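Local coordinates for Nitrate/nitrite binding protein NrtA (PDB 2G29), which binds nitrate as the periplasmic substrate-binding protein of the NrtABCD ABC transporter, which takes up nitrate and probably also nitrite, at residues A[179-182]-A[183-186]; A[313-316]-A[317-320]; A[347-350]-A[351-354]. All blocks are in the same frame, centred on the assembly; numbering follows the deposited sequence.

Interaction 1. Residues A[179-182]-A[183-186]; sequences GMEP and GKDF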
# COMPACT_ATOMS: atom_id res chain seq x y z
N GLY A 179 -7.22 13.47 18.33
CA GLY A 179 -6.88 13.50 19.75
C GLY A 179 -6.74 12.19 20.49
O GLY A 179 -6.73 12.19 21.72
N MET A 180 -6.62 11.06 19.79
CA MET A 180 -6.50 9.77 20.46
C MET A 180 -5.10 9.22 20.32
O MET A 180 -4.49 9.28 19.25
CB MET A 180 -7.54 8.79 19.91
CG MET A 180 -8.94 9.14 20.39
SD MET A 180 -10.19 8.37 19.36
CE MET A 180 -10.24 9.56 18.10
N GLU A 181 -4.57 8.70 21.42
CA GLU A 181 -3.22 8.21 21.44
C GLU A 181 -3.05 6.72 21.56
O GLU A 181 -3.66 6.09 22.42
CB GLU A 181 -2.47 8.89 22.58
CG GLU A 181 -1.08 8.31 22.83
CD GLU A 181 -0.28 9.16 23.79
OE1 GLU A 181 -0.83 10.15 24.32
OE2 GLU A 181 0.91 8.84 24.01
N PRO A 182 -2.24 6.11 20.67
CA PRO A 182 -2.03 4.66 20.76
C PRO A 182 -1.40 4.33 22.10
O PRO A 182 -0.52 5.05 22.57
CB PRO A 182 -1.09 4.37 19.59
CG PRO A 182 -0.40 5.67 19.37
CD PRO A 182 -1.48 6.69 19.55
N GLY A 183 -1.88 3.27 22.73
CA GLY A 183 -1.34 2.86 24.01
C GLY A 183 -2.10 3.45 25.19
O GLY A 183 -1.93 3.02 26.33
N LYS A 184 -2.94 4.45 24.91
CA LYS A 184 -3.74 5.10 25.95
C LYS A 184 -5.23 5.03 25.68
O LYS A 184 -6.00 4.60 26.53
CB LYS A 184 -3.30 6.56 26.12
CG LYS A 184 -2.04 6.69 26.97
CD LYS A 184 -1.24 7.94 26.61
CE LYS A 184 0.06 8.02 27.43
NZ LYS A 184 1.03 9.01 26.87
N ASP A 185 -5.65 5.45 24.49
CA ASP A 185 -7.06 5.42 24.14
C ASP A 185 -7.47 4.20 23.32
O ASP A 185 -8.66 3.87 23.22
CB ASP A 185 -7.40 6.69 23.38
CG ASP A 185 -7.04 7.95 24.17
OD1 ASP A 185 -7.62 8.14 25.26
OD2 ASP A 185 -6.16 8.71 23.73
N PHE A 186 -6.48 3.53 22.73
CA PHE A 186 -6.72 2.32 21.94
C PHE A 186 -5.40 1.62 21.74
O PHE A 186 -4.34 2.20 22.00
CB PHE A 186 -7.33 2.66 20.58
CG PHE A 186 -6.41 3.44 19.71
CD1 PHE A 186 -5.55 2.80 18.81
CD2 PHE A 186 -6.36 4.83 19.82
CE1 PHE A 186 -4.66 3.53 18.06
CE2 PHE A 186 -5.46 5.57 19.07
CZ PHE A 186 -4.60 4.90 18.17
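The Phe186 ring carries Pro182 over one face, with CA of Pro182 4.0 Å from the ring centroid and 22° off the normal, a CH-pi contact displaced toward the rim. Met180 O sits at the ring edge, near its plane, and Met180 CB approaches Phe186 CE2 at 3.9 Å. A chi1 of 65°, which sets CG between the backbone N and the carbonyl carbon, brings the ring back alongside the proline.

This is the link between helix 166-177 and strand 187-190 in a beta-alpha-beta unit. The helix ends in a Schellman motif with Gly179 as C-prime residue, and the chain then reverses in a type II beta turn with Pro182 and Gly183 at its corners; the positive phi of Gly183 fits the third turn position. Two donors meet the carbonyl O of Glu181: Lys184 N at 3.1 Å, from above the carbonyl plane, and Asp185 N at 2.9 Å, nearly in line with the C=O bond. Gly183 N also donates to Phe186 O.

Across the turn, between its first and last residues, the extended Glu181 and Lys184 chains form a salt bridge. NZ of Lys184 lies 2.9 Å from Glu181 OE2 and comes from above the carboxylate plane, while Lys184 CD rests against the same group.

The Asp185 carboxylate divides its work: OD1 takes a salt bridge from Lys147 on helix 146-151, and OD2 turns its anti lone pair to Glu181 N, 2.8 Å away in an almost straight bond of 174°.

Interaction 2. Residues A[313-316]-A[317-320]; sequences FEDQ and EIMQ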
# COMPACT_ATOMS: atom_id res chain seq x y z
N PHE A 313 -21.31 8.74 -3.79
CA PHE A 313 -20.71 9.86 -4.53
C PHE A 313 -19.62 9.32 -5.44
O PHE A 313 -19.16 8.19 -5.26
CB PHE A 313 -20.15 10.92 -3.55
CG PHE A 313 -18.94 10.46 -2.76
CD1 PHE A 313 -17.65 10.60 -3.26
CD2 PHE A 313 -19.11 9.87 -1.51
CE1 PHE A 313 -16.53 10.16 -2.51
CE2 PHE A 313 -18.01 9.43 -0.76
CZ PHE A 313 -16.72 9.57 -1.27
N GLU A 314 -19.24 10.09 -6.45
CA GLU A 314 -18.18 9.71 -7.37
C GLU A 314 -17.01 10.68 -7.22
O GLU A 314 -17.21 11.87 -7.08
CB GLU A 314 -18.67 9.76 -8.81
CG GLU A 314 -17.60 9.40 -9.81
CD GLU A 314 -17.97 9.74 -11.23
OE1 GLU A 314 -19.13 10.14 -11.47
OE2 GLU A 314 -17.12 9.59 -12.12
N ASP A 315 -15.79 10.15 -7.23
CA ASP A 315 -14.60 10.99 -7.14
C ASP A 315 -13.42 10.26 -7.79
O ASP A 315 -12.79 9.40 -7.16
CB ASP A 315 -14.26 11.35 -5.69
CG ASP A 315 -13.19 12.42 -5.60
OD1 ASP A 315 -12.30 12.43 -6.46
OD2 ASP A 315 -13.22 13.25 -4.67
N GLN A 316 -13.15 10.59 -9.05
CA GLN A 316 -12.07 9.96 -9.81
C GLN A 316 -10.68 10.34 -9.34
O GLN A 316 -9.71 9.66 -9.68
CB GLN A 316 -12.16 10.34 -11.30
CG GLN A 316 -13.50 10.10 -11.94
CD GLN A 316 -13.93 8.65 -11.85
OE1 GLN A 316 -14.93 8.33 -11.20
NE2 GLN A 316 -13.18 7.78 -12.51
N GLU A 317 -10.56 11.42 -8.57
CA GLU A 317 -9.24 11.84 -8.15
C GLU A 317 -8.71 11.11 -6.94
O GLU A 317 -7.51 10.98 -6.82
CB GLU A 317 -9.20 13.35 -7.94
CG GLU A 317 -9.13 14.14 -9.26
CD GLU A 317 -8.00 13.67 -10.19
OE1 GLU A 317 -6.82 13.65 -9.77
OE2 GLU A 317 -8.28 13.31 -11.34
N ILE A 318 -9.60 10.60 -6.09
CA ILE A 318 -9.17 9.86 -4.89
C ILE A 318 -9.12 8.35 -5.07
O ILE A 318 -8.71 7.61 -4.14
CB ILE A 318 -10.04 10.21 -3.65
CG1 ILE A 318 -11.49 9.80 -3.85
CG2 ILE A 318 -9.99 11.73 -3.40
CD1 ILE A 318 -12.40 10.20 -2.69
N MET A 319 -9.52 7.86 -6.24
CA MET A 319 -9.48 6.41 -6.48
C MET A 319 -8.05 5.89 -6.69
O MET A 319 -7.12 6.66 -6.89
CB MET A 319 -10.33 6.05 -7.71
CG MET A 319 -9.74 6.53 -9.03
SD MET A 319 -10.88 6.34 -10.41
CE MET A 319 -11.02 4.56 -10.50
N GLN A 320 -7.87 4.57 -6.66
CA GLN A 320 -6.55 4.00 -6.88
C GLN A 320 -6.05 4.38 -8.29
O GLN A 320 -6.80 4.31 -9.26
CB GLN A 320 -6.57 2.49 -6.66
CG GLN A 320 -6.53 2.07 -5.20
CD GLN A 320 -6.35 0.57 -5.03
OE1 GLN A 320 -5.88 -0.11 -5.94
NE2 GLN A 320 -6.64 -0.13 -3.95
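From Asp315 the chain leaves its extended path, and Gln316, Glu317 and Ile318 take near-helical backbone angles, bending the backbone round the Asp315 side chain. Asp315 OD1 accepts two backbone N-H groups: Glu317 N at 2.9 Å, arriving nearly in line with the C-O bond, and Ile318 N at 3.3 Å, from well above the carboxylate plane. Both bonds are bent, and the one from Ile318 N is the longer. With CG turned to the far side of CA from its own N (chi1 -170°), the Asp315 carboxylate is carried forward to these donors.

The bond to Glu317 N, two residues on, defines an Asx turn. It follows directly on strand 313-314, which pairs antiparallel with strand 303-304. With an alanine at Asp315, the N-H groups of Glu317 and Ile318 would probably lose their shared acceptor, leaving the bend less firmly fixed.

Ile318 crosses the aspartate at about a right angle, its CG1 3.6 Å from Asp315 CG, and its CD1 reaches the edge of the Phe313 ring, 4.1 Å from CE1. Ile318 and Phe313 both meet Tyr304 on the partner strand. The exposed Glu317 forms a salt bridge from OE1 to Lys321 NZ. Further on, Met319 CG lies only 3.2 Å from Gln316 O, and Met319 O accepts a hydrogen bond from Asn124 ND2.

Interaction 3. Residues A[347-350]-A[351-354]; sequences YLPA and STDT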
# COMPACT_ATOMS: atom_id res chain seq x y z
N TYR A 347 8.91 3.02 15.87
CA TYR A 347 9.27 1.79 15.17
C TYR A 347 10.72 1.82 14.71
O TYR A 347 11.33 0.77 14.54
CB TYR A 347 8.36 1.56 13.95
CG TYR A 347 6.96 1.13 14.29
CD1 TYR A 347 5.88 1.94 13.98
CD2 TYR A 347 6.72 -0.12 14.87
CE1 TYR A 347 4.56 1.52 14.26
CE2 TYR A 347 5.40 -0.55 15.13
CZ TYR A 347 4.34 0.27 14.82
OH TYR A 347 3.06 -0.20 15.05
N LEU A 348 11.26 3.02 14.48
CA LEU A 348 12.64 3.18 14.05
C LEU A 348 13.32 4.17 15.00
O LEU A 348 12.68 5.08 15.52
CB LEU A 348 12.75 3.71 12.62
CG LEU A 348 12.35 2.75 11.48
CD1 LEU A 348 12.52 3.50 10.17
CD2 LEU A 348 13.22 1.48 11.50
N PRO A 349 14.64 4.05 15.18
CA PRO A 349 15.35 4.97 16.08
C PRO A 349 15.22 6.42 15.62
O PRO A 349 15.29 6.71 14.41
CB PRO A 349 16.81 4.48 16.01
CG PRO A 349 16.70 3.05 15.58
CD PRO A 349 15.54 3.04 14.60
N ALA A 350 15.08 7.35 16.56
CA ALA A 350 14.98 8.76 16.24
C ALA A 350 16.27 9.21 15.55
O ALA A 350 17.34 8.63 15.74
CB ALA A 350 14.75 9.56 17.52
N SER A 351 16.20 10.24 14.73
CA SER A 351 17.45 10.64 14.07
C SER A 351 17.99 9.65 12.99
O SER A 351 18.84 10.07 12.20
CB SER A 351 18.54 10.92 15.13
OG SER A 351 18.11 11.84 16.15
N THR A 352 17.56 8.37 12.96
CA THR A 352 17.94 7.44 11.87
C THR A 352 18.20 8.34 10.67
O THR A 352 17.47 9.29 10.48
CB THR A 352 16.71 6.52 11.48
OG1 THR A 352 16.62 5.40 12.38
CG2 THR A 352 16.80 6.02 10.00
N ASP A 353 19.23 8.06 9.87
CA ASP A 353 19.52 8.88 8.69
C ASP A 353 18.57 8.38 7.59
O ASP A 353 18.93 7.49 6.79
CB ASP A 353 20.98 8.66 8.27
CG ASP A 353 21.43 9.63 7.24
OD1 ASP A 353 20.57 10.18 6.47
OD2 ASP A 353 22.65 9.84 7.14
N THR A 354 17.37 8.94 7.54
CA THR A 354 16.37 8.48 6.57
C THR A 354 16.77 8.73 5.11
O THR A 354 16.51 7.88 4.25
CB THR A 354 14.98 9.11 6.83
OG1 THR A 354 15.08 10.54 6.84
CG2 THR A 354 14.43 8.64 8.18
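Thr352 and Pro349 make the close part of this contact, for the carbonyl O of Pro349 takes two hydrogen bonds from the one threonine. OG1 of Thr352 donates to Pro349 O at 2.8 Å, tilted 21° from the carbonyl plane. The backbone N of Thr352 reaches the same oxygen at 3.2 Å, from farther above that plane. Hydroxyl and N-H can converge on one acceptor because OG1 stays beside the threonine's own N (chi1 -82°). The hydroxyl also lies against the proline ring, 3.4 Å from Pro349 CD.

The inner side continues with Leu348, whose CB is 4.2 Å from Thr352 OG1. Its buried side chain packs on Leu101 and Met104 of helix 97-104 and on Leu339 of helix 332-344, and Thr352 also touches Met104.

By contrast, Ala350 and Ser351 form the solvent-exposed side, and the methyl of Ala350 points away from residues 351-354. The positive phi of Ser351, 70°, brings its CB to 2.7 Å from Ala350 O.

That positive phi belongs to the third position of a type II beta turn, which runs from Pro349 to Thr352 and whose closing N-H bond is joined by one from the threonine hydroxyl. Just beyond it Asp353 takes the N-cap position of helix 354-361, its OD1 accepting from Ala356 N: a beta turn leading straight into a capped helix start.

The three turns follow one another along the chain without overlap. Interactions 1 and 3, with centres 22 Å apart and nearest atoms about 8 Å apart, share helix 166-177: Pro182 and Tyr347 both touch Arg172. Interaction 1 leads into edge strand 187-190 of one five-stranded sheet, whereas interaction 3 packs on helix 97-104, which follows strand 91-95 of the other. Segment 347-354 thus touches helices associated with both sheets, consistent with its lying between the two domains. Interaction 2 stands apart, its centre 30 Å and 34 Å from those of 1 and 3, and opposite interaction 3 across the chain's centre. The Met319 side chain is about 10 Å from that of the nitrate-binding residue Gln126.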